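Long-range contacts in serine protease pet (Escherichia coli, PDB 4OM9), which acts as a secreted serine protease, an autotransporter enterotoxin of enteroaggregative Escherichia coli whose intracellular target is probably the cytoskeletal protein alpha-fodrin: residues K322-S327 and S347-N352; A339-G344 and D359-I364; V406-E411 and G429-N434; N598-G603 and E648-G653. All coordinates share one frame; numbering follows the deposited sequence.

Interaction 1: residues K322-S327 and S347-N352; sequences KKYTVS and STVDWN
Backbone hydrogen bonds join Lys322-Ser327 to Ser347-Asn352 as parallel neighbours. Thr348, Asp350 and Asn352 give their amides to Lys322 O, Tyr324 O and Val326 O, while Tyr324 and Val326 give theirs to Thr348 O and Asp350 O; the bond from Val326 N to Asp350 O spans 2.9 Å. Just before the strands a side chain takes over: Ser347 OG accepts from Lys322 N at 2.7 Å with an N-H...O angle of 165°, and it also bonds to Asp319 O. Such in-register pairing of successive coils is that of a right-handed parallel beta-helix, the stalk of autotransporter passenger domains, and strands 301-305 and 368-371 continue the sheet on either side. Apolar contacts lie on the face of Tyr324, Val326, Val349 and Trp351. Val326 CG2 meets Val349 CG1 at 4.0 Å and Trp351 CE3 at 4.0 Å, the valine lying alongside the indole, whose NE1 is bonded to Gln375. On the other face the contacts are largely polar. Lys323 makes a salt bridge to Asp350, although the placing of the two charged ends is doubtful, and its CE packs on Thr348 CG2 at 4.0 Å. Asp350 has a further partner in Asn370 through OD1.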
loop_
_atom_site.group_PDB
_atom_site.type_symbol
_atom_site.label_atom_id
_atom_site.label_comp_id
_atom_site.label_asym_id
_atom_site.label_seq_id
_atom_site.Cartn_x
_atom_site.Cartn_y
_atom_site.Cartn_z
ATOM N N LYS A 322 -32.099 -20.897 4.492
ATOM C CA LYS A 322 -33.547 -20.763 4.324
ATOM C C LYS A 322 -33.986 -19.346 3.955
ATOM O O LYS A 322 -33.294 -18.373 4.233
ATOM C CB LYS A 322 -34.277 -21.207 5.596
ATOM C CG LYS A 322 -33.919 -22.602 6.073
ATOM C CD LYS A 322 -34.483 -23.683 5.175
ATOM C CE LYS A 322 -34.033 -25.056 5.661
ATOM N NZ LYS A 322 -34.890 -26.175 5.161
ATOM N N LYS A 323 -35.154 -19.253 3.333
ATOM C CA LYS A 323 -35.759 -17.980 2.954
ATOM C C LYS A 323 -36.887 -17.571 3.921
ATOM O O LYS A 323 -37.767 -18.357 4.223
ATOM C CB LYS A 323 -36.290 -18.068 1.517
ATOM C CG LYS A 323 -36.953 -16.799 1.008
ATOM C CD LYS A 323 -36.048 -15.581 1.207
ATOM C CE LYS A 323 -36.255 -14.540 0.116
ATOM N NZ LYS A 323 -37.616 -13.966 0.085
ATOM N N TYR A 324 -36.834 -16.332 4.404
ATOM C CA TYR A 324 -37.836 -15.781 5.316
ATOM C C TYR A 324 -38.356 -14.431 4.843
ATOM O O TYR A 324 -37.621 -13.648 4.245
ATOM C CB TYR A 324 -37.259 -15.600 6.720
ATOM C CG TYR A 324 -36.925 -16.878 7.442
ATOM C CD1 TYR A 324 -35.672 -17.474 7.298
ATOM C CD2 TYR A 324 -37.849 -17.477 8.289
ATOM C CE1 TYR A 324 -35.357 -18.641 7.973
ATOM C CE2 TYR A 324 -37.545 -18.639 8.968
ATOM C CZ TYR A 324 -36.301 -19.220 8.806
ATOM O OH TYR A 324 -36.006 -20.382 9.472
ATOM N N THR A 325 -39.618 -14.149 5.133
ATOM C CA THR A 325 -40.151 -12.812 4.931
ATOM C C THR A 325 -40.737 -12.317 6.254
ATOM O O THR A 325 -41.284 -13.096 7.028
ATOM C CB THR A 325 -41.210 -12.786 3.817
ATOM O OG1 THR A 325 -40.608 -13.168 2.572
ATOM C CG2 THR A 325 -41.780 -11.394 3.657
ATOM N N VAL A 326 -40.561 -11.030 6.529
ATOM C CA VAL A 326 -41.146 -10.386 7.692
ATOM C C VAL A 326 -42.051 -9.269 7.202
ATOM O O VAL A 326 -41.587 -8.285 6.616
ATOM C CB VAL A 326 -40.091 -9.809 8.637
ATOM C CG1 VAL A 326 -40.755 -9.129 9.818
ATOM C CG2 VAL A 326 -39.103 -10.902 9.098
ATOM N N SER A 327 -43.346 -9.429 7.435
ATOM C CA SER A 327 -44.340 -8.528 6.868
ATOM C C SER A 327 -45.295 -8.000 7.920
ATOM O O SER A 327 -45.482 -8.612 8.969
ATOM C CB SER A 327 -45.148 -9.236 5.778
ATOM O OG SER A 327 -44.319 -9.671 4.720
ATOM N N SER A 347 -28.858 -18.006 4.370
ATOM C CA SER A 347 -30.241 -17.590 4.504
ATOM C C SER A 347 -30.460 -16.152 4.070
ATOM O O SER A 347 -29.569 -15.314 4.174
ATOM C CB SER A 347 -30.717 -17.762 5.952
ATOM O OG SER A 347 -31.136 -19.098 6.200
ATOM N N THR A 348 -31.666 -15.878 3.591
ATOM C CA THR A 348 -32.077 -14.517 3.294
ATOM C C THR A 348 -33.397 -14.166 3.991
ATOM O O THR A 348 -34.385 -14.895 3.893
ATOM C CB THR A 348 -32.233 -14.294 1.774
ATOM O OG1 THR A 348 -30.953 -14.414 1.136
ATOM C CG2 THR A 348 -32.819 -12.914 1.499
ATOM N N VAL A 349 -33.389 -13.037 4.694
ATOM C CA VAL A 349 -34.579 -12.506 5.331
ATOM C C VAL A 349 -35.089 -11.234 4.637
ATOM O O VAL A 349 -34.482 -10.167 4.758
ATOM C CB VAL A 349 -34.317 -12.182 6.807
ATOM C CG1 VAL A 349 -35.578 -11.660 7.435
ATOM C CG2 VAL A 349 -33.817 -13.421 7.545
ATOM N N ASP A 350 -36.211 -11.343 3.926
ATOM C CA ASP A 350 -36.819 -10.160 3.325
ATOM C C ASP A 350 -37.474 -9.336 4.420
ATOM O O ASP A 350 -38.437 -9.752 5.069
ATOM C CB ASP A 350 -37.816 -10.530 2.230
ATOM C CG ASP A 350 -37.130 -11.052 0.989
ATOM O OD1 ASP A 350 -35.910 -10.830 0.834
ATOM O OD2 ASP A 350 -37.795 -11.691 0.166
ATOM N N TRP A 351 -36.907 -8.166 4.644
ATOM C CA TRP A 351 -37.272 -7.372 5.789
ATOM C C TRP A 351 -38.230 -6.303 5.303
ATOM O O TRP A 351 -37.806 -5.251 4.828
ATOM C CB TRP A 351 -36.017 -6.786 6.461
ATOM C CG TRP A 351 -36.298 -5.957 7.672
ATOM C CD1 TRP A 351 -36.338 -4.589 7.734
ATOM C CD2 TRP A 351 -36.597 -6.435 9.002
ATOM N NE1 TRP A 351 -36.641 -4.190 9.021
ATOM C CE2 TRP A 351 -36.805 -5.290 9.806
ATOM C CE3 TRP A 351 -36.722 -7.702 9.573
ATOM C CZ2 TRP A 351 -37.126 -5.395 11.170
ATOM C CZ3 TRP A 351 -37.039 -7.797 10.926
ATOM C CH2 TRP A 351 -37.235 -6.649 11.708
ATOM N N ASN A 352 -39.527 -6.586 5.394
ATOM C CA ASN A 352 -40.527 -5.639 4.900
ATOM C C ASN A 352 -41.374 -5.069 6.022
ATOM O O ASN A 352 -42.574 -5.007 5.927
ATOM C CB ASN A 352 -41.434 -6.274 3.838
ATOM C CG ASN A 352 -42.219 -5.224 3.047
ATOM O OD1 ASN A 352 -42.007 -4.028 3.221
ATOM N ND2 ASN A 352 -43.135 -5.668 2.196
HETATM O O HOH W 1 -41.014 -11.059 0.581
#

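Interaction 2: residues A339-G344 and D359-I364; sequences AGIDIG and DALHKI
Ile341 packs against Leu361 through their methyl ends, CD1 of Ile341 lying 3.6 Å from CD1 of Leu361. With CG1 anti to its carbonyl carbon (chi1 -58°) and an extended chi2, the isoleucine reaches this methyl while its backbone is held at both ends: Ile341 N donates to His362 O at 2.8 Å, and Ile341 O accepts from Ile364 N at 3.0 Å. The same side chain also leans on Trp351 and Phe318. Ile364 carries the other face. Its CG1 sits between backbone N and carbonyl carbon (chi1 62°) and comes within 3.6 Å of Asp342 OD1, so that an aliphatic branch runs across the carboxylate of Asp342. Ile364 O is met by Ile343 N in a longer bond of 3.3 Å, the donor standing 32° out of the carbonyl plane. Lys363 lies on the interior side with Ile341; its side chain crosses that of Ile343 at about a right angle, CE 3.9 Å from Ile343 CD1, and its ammonium is bonded by the carbonyls of Gly367, Asn383 and Gly365. His362 ND1 bonds Tyr110 O, tying the start of this pairing to the protease part of the chain. Strands 341-343 and 361-364 are consecutive rungs on one face of a right-handed parallel beta-helix.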
loop_
_atom_site.group_PDB
_atom_site.type_symbol
_atom_site.label_atom_id
_atom_site.label_comp_id
_atom_site.label_asym_id
_atom_site.label_seq_id
_atom_site.Cartn_x
_atom_site.Cartn_y
_atom_site.Cartn_z
ATOM N N ALA A 339 -33.023 -7.257 20.606
ATOM C CA ALA A 339 -31.584 -7.477 20.727
ATOM C C ALA A 339 -30.890 -7.312 19.383
ATOM O O ALA A 339 -29.727 -6.962 19.315
ATOM C CB ALA A 339 -31.324 -8.860 21.289
ATOM N N GLY A 340 -31.634 -7.551 18.312
ATOM C CA GLY A 340 -31.120 -7.381 16.968
ATOM C C GLY A 340 -31.591 -8.511 16.078
ATOM O O GLY A 340 -32.584 -9.180 16.367
ATOM N N ILE A 341 -30.866 -8.730 14.993
ATOM C CA ILE A 341 -31.211 -9.769 14.043
ATOM C C ILE A 341 -29.950 -10.580 13.751
ATOM O O ILE A 341 -28.912 -10.010 13.440
ATOM C CB ILE A 341 -31.792 -9.172 12.745
ATOM C CG1 ILE A 341 -33.033 -8.329 13.055
ATOM C CG2 ILE A 341 -32.083 -10.268 11.719
ATOM C CD1 ILE A 341 -33.692 -7.690 11.830
ATOM N N ASP A 342 -30.042 -11.900 13.879
ATOM C CA ASP A 342 -28.907 -12.793 13.676
ATOM C C ASP A 342 -29.300 -13.820 12.625
ATOM O O ASP A 342 -30.076 -14.725 12.897
ATOM C CB ASP A 342 -28.506 -13.468 15.002
ATOM C CG ASP A 342 -27.263 -14.369 14.876
ATOM O OD1 ASP A 342 -26.607 -14.363 13.814
ATOM O OD2 ASP A 342 -26.929 -15.084 15.865
ATOM N N ILE A 343 -28.767 -13.676 11.417
ATOM C CA ILE A 343 -29.155 -14.555 10.312
ATOM C C ILE A 343 -28.055 -15.547 10.003
ATOM O O ILE A 343 -26.896 -15.156 9.789
ATOM C CB ILE A 343 -29.466 -13.771 9.006
ATOM C CG1 ILE A 343 -30.491 -12.660 9.243
ATOM C CG2 ILE A 343 -29.916 -14.724 7.903
ATOM C CD1 ILE A 343 -30.530 -11.608 8.071
ATOM N N GLY A 344 -28.441 -16.819 9.958
ATOM C CA GLY A 344 -27.541 -17.903 9.637
ATOM C C GLY A 344 -27.035 -17.898 8.211
ATOM O O GLY A 344 -27.665 -17.343 7.301
ATOM N N ASP A 359 -34.181 3.195 18.171
ATOM C CA ASP A 359 -33.209 2.158 18.492
ATOM C C ASP A 359 -32.417 1.764 17.248
ATOM O O ASP A 359 -32.948 1.798 16.136
ATOM C CB ASP A 359 -33.920 0.931 19.077
ATOM C CG ASP A 359 -32.957 -0.044 19.741
ATOM O OD1 ASP A 359 -32.132 0.405 20.567
ATOM O OD2 ASP A 359 -33.028 -1.256 19.438
ATOM N N ALA A 360 -31.157 1.386 17.430
ATOM C CA ALA A 360 -30.366 0.875 16.311
ATOM C C ALA A 360 -30.679 -0.573 16.014
ATOM O O ALA A 360 -30.786 -1.395 16.918
ATOM C CB ALA A 360 -28.860 1.022 16.585
ATOM N N LEU A 361 -30.794 -0.894 14.740
ATOM C CA LEU A 361 -30.928 -2.279 14.345
ATOM C C LEU A 361 -29.535 -2.945 14.259
ATOM O O LEU A 361 -28.705 -2.582 13.420
ATOM C CB LEU A 361 -31.685 -2.362 13.016
ATOM C CG LEU A 361 -31.534 -3.585 12.107
ATOM C CD1 LEU A 361 -31.727 -4.884 12.873
ATOM C CD2 LEU A 361 -32.515 -3.495 10.948
ATOM N N HIS A 362 -29.294 -3.919 15.137
ATOM C CA HIS A 362 -28.017 -4.656 15.158
ATOM C C HIS A 362 -28.108 -5.926 14.339
ATOM O O HIS A 362 -28.824 -6.856 14.703
ATOM C CB HIS A 362 -27.606 -5.023 16.589
ATOM C CG HIS A 362 -27.189 -3.852 17.421
ATOM N ND1 HIS A 362 -26.574 -3.994 18.646
ATOM C CD2 HIS A 362 -27.297 -2.521 17.206
ATOM C CE1 HIS A 362 -26.314 -2.801 19.147
ATOM N NE2 HIS A 362 -26.750 -1.888 18.296
ATOM N N LYS A 363 -27.372 -5.974 13.242
ATOM C CA LYS A 363 -27.385 -7.133 12.363
ATOM C C LYS A 363 -26.056 -7.919 12.435
ATOM O O LYS A 363 -24.987 -7.375 12.142
ATOM C CB LYS A 363 -27.669 -6.677 10.926
ATOM C CG LYS A 363 -27.995 -7.807 9.965
ATOM C CD LYS A 363 -26.766 -8.503 9.397
ATOM C CE LYS A 363 -27.171 -9.626 8.447
ATOM N NZ LYS A 363 -25.995 -10.494 8.185
ATOM N N ILE A 364 -26.122 -9.192 12.808
ATOM C CA ILE A 364 -24.933 -10.060 12.773
ATOM C C ILE A 364 -25.280 -11.348 12.068
ATOM O O ILE A 364 -26.369 -11.470 11.482
ATOM C CB ILE A 364 -24.372 -10.399 14.158
ATOM C CG1 ILE A 364 -25.409 -11.168 14.987
ATOM C CG2 ILE A 364 -23.940 -9.149 14.876
ATOM C CD1 ILE A 364 -24.892 -11.626 16.368
#

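Interaction 3: residues V406-E411 and G429-N434; sequences VQLNAE and GKLDLN
Asn434 brings its side-chain amide to the backbone of Leu408, taking the place of a strand N-H where the regular pairing stops. Its ND2 donates to Leu408 O at 2.8 Å, lying in the carbonyl plane, with the acceptor also in the plane of the amide. CG anti to the backbone N (chi1 -174°) carries the group across, and the amides of Asn434 and Gln407 stack with their planes 19° apart. A water accepts from Asn434 ND2 and donates to Asn409 OD1. Gln407 extends alongside Asp432 and gives its NE2 to Asp432 OD2 at 3.1 Å, approaching from above the carboxylate plane, 43° out of it. The other oxygen, Asp432 OD1, accepts from Asn434 N at 2.9 Å: an Asx turn that bends the chain just after the strand. Before it, Val406 N and Leu408 N bond Lys430 O and Asp432 O, and Asp432 N bonds Val406 O. On the opposite face Leu408 puts CD1 at 3.8 Å from Leu433 CD2 and CD2 at 4.0 Å from Leu431 CD1, joining the apolar interior of the beta-helix with Leu388 and Phe440 nearby. Asp432 is buried, and with Ser455 also bonded to OD2 its carboxylate is gripped by at least three donors; these would be expected to stabilise its negative charge at the turn between two faces of the coil.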
loop_
_atom_site.group_PDB
_atom_site.type_symbol
_atom_site.label_atom_id
_atom_site.label_comp_id
_atom_site.label_asym_id
_atom_site.label_seq_id
_atom_site.Cartn_x
_atom_site.Cartn_y
_atom_site.Cartn_z
ATOM N N VAL A 406 -22.464 -4.347 2.771
ATOM C CA VAL A 406 -23.622 -3.528 2.478
ATOM C C VAL A 406 -23.771 -3.372 0.958
ATOM O O VAL A 406 -22.828 -2.969 0.265
ATOM C CB VAL A 406 -23.507 -2.160 3.137
ATOM C CG1 VAL A 406 -24.687 -1.259 2.708
ATOM C CG2 VAL A 406 -23.475 -2.318 4.624
ATOM N N GLN A 407 -24.952 -3.683 0.436
ATOM C CA GLN A 407 -25.137 -3.728 -1.002
ATOM C C GLN A 407 -26.297 -2.865 -1.480
ATOM O O GLN A 407 -27.428 -3.047 -1.049
ATOM C CB GLN A 407 -25.359 -5.167 -1.483
ATOM C CG GLN A 407 -25.621 -5.217 -2.994
ATOM C CD GLN A 407 -25.941 -6.592 -3.512
ATOM O OE1 GLN A 407 -27.089 -7.032 -3.453
ATOM N NE2 GLN A 407 -24.940 -7.273 -4.046
ATOM N N LEU A 408 -26.005 -1.938 -2.390
ATOM C CA LEU A 408 -27.027 -1.081 -2.980
ATOM C C LEU A 408 -27.902 -1.841 -3.958
ATOM O O LEU A 408 -27.396 -2.590 -4.782
ATOM C CB LEU A 408 -26.380 0.103 -3.686
ATOM C CG LEU A 408 -25.362 0.846 -2.827
ATOM C CD1 LEU A 408 -24.959 2.150 -3.476
ATOM C CD2 LEU A 408 -25.935 1.108 -1.456
ATOM N N ASN A 409 -29.218 -1.643 -3.877
ATOM C CA ASN A 409 -30.139 -2.309 -4.796
ATOM C C ASN A 409 -31.373 -1.466 -5.102
ATOM O O ASN A 409 -32.485 -1.983 -5.192
ATOM C CB ASN A 409 -30.564 -3.657 -4.225
ATOM C CG ASN A 409 -31.166 -4.577 -5.273
ATOM O OD1 ASN A 409 -30.628 -4.736 -6.367
ATOM N ND2 ASN A 409 -32.302 -5.179 -4.945
ATOM N N ALA A 410 -31.178 -0.159 -5.243
ATOM C CA ALA A 410 -32.259 0.768 -5.584
ATOM C C ALA A 410 -31.605 2.113 -5.830
ATOM O O ALA A 410 -30.437 2.277 -5.517
ATOM C CB ALA A 410 -33.314 0.854 -4.455
ATOM N N GLU A 411 -32.336 3.071 -6.383
ATOM C CA GLU A 411 -31.762 4.390 -6.644
ATOM C C GLU A 411 -31.693 5.184 -5.351
ATOM O O GLU A 411 -32.614 5.123 -4.545
ATOM C CB GLU A 411 -32.579 5.161 -7.685
ATOM C CG GLU A 411 -32.953 4.369 -8.934
ATOM C CD GLU A 411 -31.886 4.424 -10.025
ATOM O OE1 GLU A 411 -31.901 5.383 -10.848
ATOM O OE2 GLU A 411 -31.045 3.496 -10.062
ATOM N N GLY A 429 -15.698 -3.179 6.373
ATOM C CA GLY A 429 -16.534 -4.103 5.627
ATOM C C GLY A 429 -16.604 -3.656 4.172
ATOM O O GLY A 429 -15.776 -2.849 3.737
ATOM N N LYS A 430 -17.569 -4.186 3.425
ATOM C CA LYS A 430 -17.667 -3.940 1.991
ATOM C C LYS A 430 -18.914 -3.163 1.622
ATOM O O LYS A 430 -20.012 -3.486 2.093
ATOM C CB LYS A 430 -17.659 -5.253 1.206
ATOM C CG LYS A 430 -16.283 -5.748 0.798
ATOM C CD LYS A 430 -16.345 -6.466 -0.556
ATOM C CE LYS A 430 -14.926 -6.689 -1.130
ATOM N NZ LYS A 430 -14.894 -6.976 -2.607
ATOM N N LEU A 431 -18.736 -2.138 0.789
ATOM C CA LEU A 431 -19.848 -1.460 0.123
ATOM C C LEU A 431 -19.860 -1.848 -1.351
ATOM O O LEU A 431 -18.945 -1.498 -2.095
ATOM C CB LEU A 431 -19.759 0.066 0.262
ATOM C CG LEU A 431 -20.833 0.801 -0.571
ATOM C CD1 LEU A 431 -22.253 0.363 -0.161
ATOM C CD2 LEU A 431 -20.708 2.311 -0.458
ATOM N N ASP A 432 -20.895 -2.582 -1.757
ATOM C CA ASP A 432 -21.071 -3.012 -3.149
ATOM C C ASP A 432 -22.083 -2.101 -3.841
ATOM O O ASP A 432 -23.298 -2.168 -3.565
ATOM C CB ASP A 432 -21.512 -4.478 -3.204
ATOM C CG ASP A 432 -21.686 -4.999 -4.623
ATOM O OD1 ASP A 432 -21.350 -4.292 -5.597
ATOM O OD2 ASP A 432 -22.158 -6.143 -4.774
ATOM N N LEU A 433 -21.582 -1.239 -4.727
ATOM C CA LEU A 433 -22.421 -0.261 -5.420
ATOM C C LEU A 433 -23.351 -0.977 -6.369
ATOM O O LEU A 433 -24.355 -0.416 -6.793
ATOM C CB LEU A 433 -21.577 0.770 -6.192
ATOM C CG LEU A 433 -20.562 1.571 -5.378
ATOM C CD1 LEU A 433 -19.878 2.601 -6.229
ATOM C CD2 LEU A 433 -21.203 2.240 -4.204
ATOM N N ASN A 434 -23.001 -2.210 -6.714
ATOM C CA ASN A 434 -23.906 -3.101 -7.433
ATOM C C ASN A 434 -24.538 -2.453 -8.677
ATOM O O ASN A 434 -25.756 -2.500 -8.874
ATOM C CB ASN A 434 -24.988 -3.588 -6.471
ATOM C CG ASN A 434 -25.888 -4.629 -7.090
ATOM O OD1 ASN A 434 -25.454 -5.383 -7.976
ATOM N ND2 ASN A 434 -27.164 -4.661 -6.659
HETATM O O HOH W 2 -29.030 -7.008 -7.394
#

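Interaction 4: residues N598-G603 and E648-G653; sequences NADVEG and ESKFTG
The strand parts of Asn598-Gly603 and Glu648-Gly653 run parallel, 3° apart with axes 4.7 Å from each other, and five backbone bonds lead from Asn598 N to Glu648 O through to Gly603 N to Thr652 O. Val601 and Phe651 make the apolar side of the pair. With CG anti to the backbone N (chi1 177°), the phenyl group lies beside Val601, whose CG1 reaches the ring edge in its plane, 3.9 Å from CD1 of Phe651. Farther along the ring, Phe651 CZ comes within 3.2 Å of Gly603 O. Ile595 touches both side chains, while Val670 and Leu672 of the following coil pack on Phe651, so the pair belongs to the stacked hydrophobic interior of the right-handed parallel beta-helix. Chain direction changes at Gly603, a corner of this coil; its backbone angles, like those of Gly653, suit a residue without a side chain. The opposite face is charged. Lys650 passes its aliphatic part by Asp600, with CD 3.9 Å from Asp600 OD2, and turns its ammonium at chi4 (70°) to Glu648, forming a salt bridge of 2.7 Å between NZ and OE2. Asp600 and Glu602 are instead each paired with Arg582 on the preceding coil. Glu602 lies side by side with Thr652, the carboxylate oxygen OE2 being 3.8 Å from the methyl CG2 of Thr652.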
loop_
_atom_site.group_PDB
_atom_site.type_symbol
_atom_site.label_atom_id
_atom_site.label_comp_id
_atom_site.label_asym_id
_atom_site.label_seq_id
_atom_site.Cartn_x
_atom_site.Cartn_y
_atom_site.Cartn_z
ATOM N N ASN A 598 5.905 4.901 -1.060
ATOM C CA ASN A 598 5.246 3.607 -0.913
ATOM C C ASN A 598 3.918 3.462 -1.670
ATOM O O ASN A 598 3.069 2.673 -1.281
ATOM C CB ASN A 598 5.022 3.312 0.569
ATOM C CG ASN A 598 6.314 3.153 1.319
ATOM O OD1 ASN A 598 6.916 4.135 1.769
ATOM N ND2 ASN A 598 6.764 1.912 1.448
ATOM N N ALA A 599 3.747 4.224 -2.744
ATOM C CA ALA A 599 2.732 3.900 -3.731
ATOM C C ALA A 599 3.361 3.089 -4.866
ATOM O O ALA A 599 4.450 3.399 -5.347
ATOM C CB ALA A 599 2.069 5.162 -4.282
ATOM N N ASP A 600 2.667 2.031 -5.257
ATOM C CA ASP A 600 3.041 1.178 -6.364
ATOM C C ASP A 600 1.950 1.368 -7.412
ATOM O O ASP A 600 0.867 0.784 -7.294
ATOM C CB ASP A 600 3.150 -0.275 -5.891
ATOM C CG ASP A 600 3.652 -1.228 -6.962
ATOM O OD1 ASP A 600 3.257 -1.125 -8.145
ATOM O OD2 ASP A 600 4.446 -2.123 -6.598
ATOM N N VAL A 601 2.239 2.207 -8.413
ATOM C CA VAL A 601 1.240 2.653 -9.379
ATOM C C VAL A 601 1.468 2.081 -10.762
ATOM O O VAL A 601 2.564 2.179 -11.298
ATOM C CB VAL A 601 1.203 4.194 -9.515
ATOM C CG1 VAL A 601 0.026 4.593 -10.399
ATOM C CG2 VAL A 601 1.095 4.858 -8.174
ATOM N N GLU A 602 0.415 1.524 -11.347
ATOM C CA GLU A 602 0.503 0.963 -12.673
ATOM C C GLU A 602 -0.768 1.212 -13.498
ATOM O O GLU A 602 -1.888 0.807 -13.138
ATOM C CB GLU A 602 0.781 -0.524 -12.588
ATOM C CG GLU A 602 0.620 -1.315 -13.859
ATOM C CD GLU A 602 1.422 -2.617 -13.848
ATOM O OE1 GLU A 602 1.658 -3.171 -12.747
ATOM O OE2 GLU A 602 1.839 -3.061 -14.946
ATOM N N GLY A 603 -0.565 1.892 -14.613
ATOM C CA GLY A 603 -1.579 2.067 -15.625
ATOM C C GLY A 603 -1.218 3.258 -16.508
ATOM O O GLY A 603 -0.204 3.919 -16.271
ATOM N N GLU A 648 10.628 4.865 -1.310
ATOM C CA GLU A 648 10.502 4.313 -2.649
ATOM C C GLU A 648 9.094 4.471 -3.217
ATOM O O GLU A 648 8.109 4.300 -2.501
ATOM C CB GLU A 648 10.896 2.846 -2.621
ATOM C CG GLU A 648 10.486 2.045 -3.814
ATOM C CD GLU A 648 11.066 0.649 -3.773
ATOM O OE1 GLU A 648 12.312 0.516 -3.712
ATOM O OE2 GLU A 648 10.278 -0.315 -3.792
ATOM N N SER A 649 9.006 4.815 -4.504
ATOM C CA SER A 649 7.726 4.872 -5.206
ATOM C C SER A 649 7.836 4.285 -6.610
ATOM O O SER A 649 8.902 4.334 -7.235
ATOM C CB SER A 649 7.230 6.308 -5.288
ATOM O OG SER A 649 8.091 7.078 -6.106
ATOM N N LYS A 650 6.738 3.744 -7.121
ATOM C CA LYS A 650 6.793 3.084 -8.423
ATOM C C LYS A 650 5.705 3.525 -9.397
ATOM O O LYS A 650 4.509 3.467 -9.079
ATOM C CB LYS A 650 6.695 1.568 -8.270
ATOM C CG LYS A 650 7.862 0.898 -7.608
ATOM C CD LYS A 650 7.791 -0.585 -7.912
ATOM C CE LYS A 650 8.981 -1.351 -7.338
ATOM N NZ LYS A 650 8.933 -1.415 -5.857
ATOM N N PHE A 651 6.118 3.932 -10.591
ATOM C CA PHE A 651 5.156 4.071 -11.672
ATOM C C PHE A 651 5.560 3.209 -12.853
ATOM O O PHE A 651 6.727 3.174 -13.263
ATOM C CB PHE A 651 4.979 5.519 -12.131
ATOM C CG PHE A 651 4.038 5.646 -13.291
ATOM C CD1 PHE A 651 2.668 5.474 -13.107
ATOM C CD2 PHE A 651 4.513 5.869 -14.572
ATOM C CE1 PHE A 651 1.805 5.555 -14.173
ATOM C CE2 PHE A 651 3.654 5.953 -15.646
ATOM C CZ PHE A 651 2.303 5.799 -15.456
ATOM N N THR A 652 4.572 2.507 -13.380
ATOM C CA THR A 652 4.740 1.623 -14.507
ATOM C C THR A 652 3.580 1.842 -15.475
ATOM O O THR A 652 2.396 1.706 -15.090
ATOM C CB THR A 652 4.784 0.163 -14.060
ATOM O OG1 THR A 652 5.940 -0.038 -13.243
ATOM C CG2 THR A 652 4.840 -0.778 -15.255
ATOM N N GLY A 653 3.916 2.181 -16.718
ATOM C CA GLY A 653 2.916 2.396 -17.752
ATOM C C GLY A 653 3.350 3.442 -18.758
ATOM O O GLY A 653 4.522 3.521 -19.106
#

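How the interactions relate
Following the chain, residues 322-327 come first, and interaction 1 closes a loop when 347-352 returns beside them. Residues 339-344 lie within that loop, yet interaction 2 closes its own coil only when 359-364 returns beside them, so interactions 1 and 2 cross; they join two faces of the same coils and meet in the interior, where Trp351 CZ3 is 3.5 Å from Ile341 CD1. Interaction 3 follows in series, 429-434 closing a coil beside 406-411 on the sheet that also holds interaction 1, about 18 Å away between centres. In interaction 4, 648-653 closes the loop opened at 598-603 after 44 residues and carries the coil stacking farther along the beta-helix.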